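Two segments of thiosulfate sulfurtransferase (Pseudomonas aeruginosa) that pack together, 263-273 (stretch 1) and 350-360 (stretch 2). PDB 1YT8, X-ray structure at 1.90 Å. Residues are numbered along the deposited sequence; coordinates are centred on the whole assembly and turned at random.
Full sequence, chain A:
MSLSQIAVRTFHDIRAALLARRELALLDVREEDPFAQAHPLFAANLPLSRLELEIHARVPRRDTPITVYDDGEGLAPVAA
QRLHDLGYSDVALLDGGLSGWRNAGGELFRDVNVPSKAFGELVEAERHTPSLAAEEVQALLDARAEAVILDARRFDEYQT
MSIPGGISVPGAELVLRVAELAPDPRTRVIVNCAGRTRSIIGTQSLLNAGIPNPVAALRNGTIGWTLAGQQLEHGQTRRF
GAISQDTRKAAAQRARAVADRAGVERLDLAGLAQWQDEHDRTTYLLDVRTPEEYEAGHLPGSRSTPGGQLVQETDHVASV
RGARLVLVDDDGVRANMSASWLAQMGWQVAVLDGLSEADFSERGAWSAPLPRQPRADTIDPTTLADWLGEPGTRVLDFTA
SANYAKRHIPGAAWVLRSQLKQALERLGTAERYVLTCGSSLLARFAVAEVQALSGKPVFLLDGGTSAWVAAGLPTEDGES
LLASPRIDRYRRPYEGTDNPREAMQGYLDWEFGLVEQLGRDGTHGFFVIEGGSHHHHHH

Stretch 1 (263-273) GVERLDLAGLA
Stretch 2 (350-360) AVLDGLSEADF

Parallel strand pairing of Glu265 to Leu267 with Ala350 to Leu352, the latter part of a strand that begins earlier in the chain, organises this contact, and about 604 Å² of surface is buried between the stretches. Their N-to-C directions differ by 29°, and the register pairs Glu265 with Ala350 (CA to CA 4.2 Å), Arg266 with Val351 (CA to CA 5.3 Å) and Leu267 with Leu352 (CA to CA 5.0 Å). Build both strands extended, with phi/psi of -84/162, -116/150 and -152/153 for Glu265 to Leu267, and -132/154, -111/134 and -83/114 for Ala350 to Leu352.

The backbone bonding is a parallel ladder. Val351 N donates to Glu265 O at 3.0 Å, Leu267 N donates to Val351 O at 3.2 Å, and Asp353 N donates to Leu267 O at 2.7 Å, so Val351 uses both its N and its O on the neighbouring strand. Two CA-H...O contacts supplement the ladder: Ala350 CA lies 3.1 Å from Glu265 O, and Leu352 CA lies 3.4 Å from Leu267 O.

Arg266 and Val351 share one face of the sheet. Arg266 folds back through three m torsions (chi1 -41°, chi2 -55°, chi3 -56°, then chi4 180°), carrying its guanidinium over Val351, whose CB lies over one face of the group. Asp353, chi1 m, meets the guanidinium at its edge in a two-pronged salt bridge: Arg266 NE donates to Asp353 OD2 at 3.0 Å, and Arg266 NH2 to Asp353 OD1 at 2.7 Å. Both carboxylate oxygens are thus satisfied, while NH1 and NH2 also bond elsewhere in the structure. Val351, chi1 t, brings CG2 to 3.7 Å from CG1 of Val264, also t, a buried apolar pair beside the ladder.

The other face carries Glu265, Leu267, Ala350 and Leu352. Ala350 brings little bulk to it, and its CB sits 3.8 Å from Leu267 CG (Leu267 is m, t). Glu265 touches the same methyl, CB to CB 3.9 Å, but its end leads away from the other stretch. Leu352 (t, p) reaches the start of the helix: its CD2 packs 3.8 Å from CD2 of the buried Leu272 (t, p) and 4.1 Å from CD2 of Leu269 (m, t). Leu269 CD2 also meets Leu355 CD2 at 3.6 Å, with Leu355 in m, t.

Asp268 links strand to helix. At the N-cap, with chi1 p, it accepts Gly271 N on OD1 at 2.7 Å, satisfying a first-turn amide, while Asp268 O accepts Leu272 N at 2.9 Å. A CB on Gly271 would be crowded by Leu267 CD2. Another first-turn amide is met by water: Leu269 N donates to the water O at 2.8 Å, and that water donates to Asp353 O at 2.7 Å, bridging the stretches.

Beyond Asp353, Gly354 turns the chain at phi/psi 76/14, a positive phi that favours glycine. Further on, Ser356 N donates to Asp359 OD2 at 2.8 Å, satisfying that oxygen, and Asp359 N returns a backbone bond to Ser356 O at 3.0 Å; Asp359 OD1 lies 3.4 Å from Leu269 CD1, a contact and not a hydrogen bond.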

# COMPACT_ATOMS: atom_id res chain seq x y z
N GLY A 263 0.65 6.72 -23.72
CA GLY A 263 1.03 5.43 -24.28
C GLY A 263 0.34 4.24 -23.66
O GLY A 263 0.80 3.10 -23.80
N VAL A 264 -0.76 4.49 -22.96
CA VAL A 264 -1.51 3.41 -22.33
C VAL A 264 -2.05 2.49 -23.42
O VAL A 264 -2.60 2.95 -24.42
CB VAL A 264 -2.69 3.97 -21.50
CG1 VAL A 264 -3.56 2.83 -20.98
CG2 VAL A 264 -2.15 4.81 -20.35
N GLU A 265 -1.89 1.18 -23.24
CA GLU A 265 -2.36 0.21 -24.22
C GLU A 265 -3.84 -0.09 -24.00
O GLU A 265 -4.39 0.19 -22.93
CB GLU A 265 -1.54 -1.08 -24.12
CG GLU A 265 -0.09 -0.91 -24.53
CD GLU A 265 0.70 -2.21 -24.44
OE1 GLU A 265 0.23 -3.23 -24.99
OE2 GLU A 265 1.79 -2.20 -23.83
N ARG A 266 -4.48 -0.66 -25.02
CA ARG A 266 -5.90 -1.02 -24.93
C ARG A 266 -6.03 -2.54 -25.04
O ARG A 266 -5.22 -3.19 -25.70
CB ARG A 266 -6.70 -0.37 -26.07
CG ARG A 266 -6.34 1.07 -26.40
CD ARG A 266 -6.41 2.00 -25.19
NE ARG A 266 -7.70 1.98 -24.52
CZ ARG A 266 -7.99 2.71 -23.44
NH1 ARG A 266 -7.06 3.50 -22.92
NH2 ARG A 266 -9.19 2.64 -22.88
N LEU A 267 -7.06 -3.10 -24.41
CA LEU A 267 -7.31 -4.53 -24.45
C LEU A 267 -8.79 -4.82 -24.28
O LEU A 267 -9.51 -4.04 -23.66
CB LEU A 267 -6.58 -5.27 -23.32
CG LEU A 267 -5.07 -5.44 -23.28
CD1 LEU A 267 -4.72 -6.22 -22.02
CD2 LEU A 267 -4.57 -6.17 -24.51
N ASP A 268 -9.23 -5.95 -24.82
CA ASP A 268 -10.61 -6.39 -24.64
C ASP A 268 -10.48 -7.69 -23.87
O ASP A 268 -9.36 -8.18 -23.68
CB ASP A 268 -11.34 -6.61 -25.98
CG ASP A 268 -10.55 -7.44 -26.97
OD1 ASP A 268 -9.72 -8.28 -26.55
OD2 ASP A 268 -10.78 -7.27 -28.19
N LEU A 269 -11.59 -8.26 -23.42
CA LEU A 269 -11.54 -9.50 -22.66
C LEU A 269 -10.67 -10.57 -23.31
O LEU A 269 -9.91 -11.26 -22.63
CB LEU A 269 -12.96 -10.03 -22.43
CG LEU A 269 -13.81 -9.20 -21.47
CD1 LEU A 269 -15.24 -9.73 -21.43
CD2 LEU A 269 -13.19 -9.25 -20.08
N ALA A 270 -10.77 -10.71 -24.63
CA ALA A 270 -9.97 -11.70 -25.34
C ALA A 270 -8.48 -11.35 -25.21
O ALA A 270 -7.64 -12.23 -25.05
CB ALA A 270 -10.37 -11.76 -26.81
N GLY A 271 -8.18 -10.06 -25.30
CA GLY A 271 -6.80 -9.62 -25.18
C GLY A 271 -6.25 -9.90 -23.79
O GLY A 271 -5.09 -10.26 -23.63
N LEU A 272 -7.11 -9.74 -22.79
CA LEU A 272 -6.72 -9.99 -21.41
C LEU A 272 -6.38 -11.47 -21.24
O LEU A 272 -5.33 -11.81 -20.71
CB LEU A 272 -7.86 -9.62 -20.46
CG LEU A 272 -7.69 -10.03 -18.99
CD1 LEU A 272 -6.42 -9.40 -18.43
CD2 LEU A 272 -8.91 -9.61 -18.19
N ALA A 273 -7.29 -12.33 -21.70
CA ALA A 273 -7.09 -13.77 -21.60
C ALA A 273 -5.76 -14.18 -22.21
O ALA A 273 -5.05 -15.03 -21.66
CB ALA A 273 -8.24 -14.50 -22.29
N ALA A 350 -2.37 -1.35 -19.47
CA ALA A 350 -3.47 -1.33 -20.42
C ALA A 350 -4.78 -1.10 -19.68
O ALA A 350 -4.89 -1.40 -18.50
CB ALA A 350 -3.52 -2.67 -21.16
N VAL A 351 -5.76 -0.56 -20.39
CA VAL A 351 -7.09 -0.34 -19.83
C VAL A 351 -8.00 -1.33 -20.56
O VAL A 351 -7.91 -1.47 -21.78
CB VAL A 351 -7.58 1.10 -20.08
CG1 VAL A 351 -9.05 1.23 -19.70
CG2 VAL A 351 -6.75 2.08 -19.25
N LEU A 352 -8.84 -2.02 -19.81
CA LEU A 352 -9.74 -3.02 -20.39
C LEU A 352 -11.01 -2.39 -20.97
O LEU A 352 -11.83 -1.84 -20.23
CB LEU A 352 -10.11 -4.06 -19.32
CG LEU A 352 -10.73 -5.38 -19.76
CD1 LEU A 352 -9.89 -6.01 -20.87
CD2 LEU A 352 -10.82 -6.32 -18.56
N ASP A 353 -11.15 -2.47 -22.29
CA ASP A 353 -12.31 -1.90 -22.98
C ASP A 353 -13.39 -2.94 -23.32
O ASP A 353 -13.14 -4.14 -23.30
CB ASP A 353 -11.89 -1.23 -24.30
CG ASP A 353 -10.90 -0.10 -24.10
OD1 ASP A 353 -11.06 0.67 -23.13
OD2 ASP A 353 -9.98 0.03 -24.93
N GLY A 354 -14.58 -2.45 -23.63
CA GLY A 354 -15.68 -3.33 -24.01
C GLY A 354 -16.39 -4.09 -22.91
O GLY A 354 -17.14 -5.02 -23.20
N LEU A 355 -16.16 -3.71 -21.66
CA LEU A 355 -16.81 -4.40 -20.55
C LEU A 355 -18.27 -3.98 -20.42
O LEU A 355 -18.63 -2.83 -20.67
CB LEU A 355 -16.08 -4.10 -19.23
CG LEU A 355 -14.62 -4.54 -19.11
CD1 LEU A 355 -14.08 -4.11 -17.75
CD2 LEU A 355 -14.52 -6.05 -19.28
N SER A 356 -19.12 -4.93 -20.02
CA SER A 356 -20.54 -4.67 -19.83
C SER A 356 -20.88 -5.01 -18.39
O SER A 356 -20.07 -5.62 -17.69
CB SER A 356 -21.38 -5.51 -20.79
OG SER A 356 -21.25 -6.90 -20.51
N GLU A 357 -22.07 -4.62 -17.95
CA GLU A 357 -22.49 -4.88 -16.58
C GLU A 357 -22.41 -6.35 -16.20
O GLU A 357 -22.17 -6.69 -15.04
CB GLU A 357 -23.92 -4.37 -16.38
CG GLU A 357 -24.13 -2.93 -16.85
CD GLU A 357 -25.54 -2.43 -16.62
OE1 GLU A 357 -26.50 -3.17 -16.95
OE2 GLU A 357 -25.70 -1.30 -16.11
N ALA A 358 -22.60 -7.23 -17.18
CA ALA A 358 -22.56 -8.67 -16.94
C ALA A 358 -21.17 -9.19 -16.56
O ALA A 358 -21.06 -10.22 -15.89
CB ALA A 358 -23.06 -9.41 -18.17
N ASP A 359 -20.12 -8.49 -16.97
CA ASP A 359 -18.76 -8.90 -16.67
C ASP A 359 -18.36 -8.72 -15.21
O ASP A 359 -17.42 -9.35 -14.73
CB ASP A 359 -17.77 -8.15 -17.57
CG ASP A 359 -17.98 -8.45 -19.05
OD1 ASP A 359 -18.00 -9.64 -19.42
OD2 ASP A 359 -18.13 -7.49 -19.83
N PHE A 360 -19.08 -7.85 -14.50
CA PHE A 360 -18.82 -7.60 -13.08
C PHE A 360 -19.69 -8.58 -12.30
O PHE A 360 -20.57 -8.19 -11.54
CB PHE A 360 -19.20 -6.16 -12.74
CG PHE A 360 -18.34 -5.13 -13.44
CD1 PHE A 360 -17.24 -4.57 -12.80
CD2 PHE A 360 -18.62 -4.75 -14.75
CE1 PHE A 360 -16.43 -3.64 -13.46
CE2 PHE A 360 -17.82 -3.83 -15.41
CZ PHE A 360 -16.72 -3.27 -14.76
O HOH W 1 -13.99 -6.73 -23.52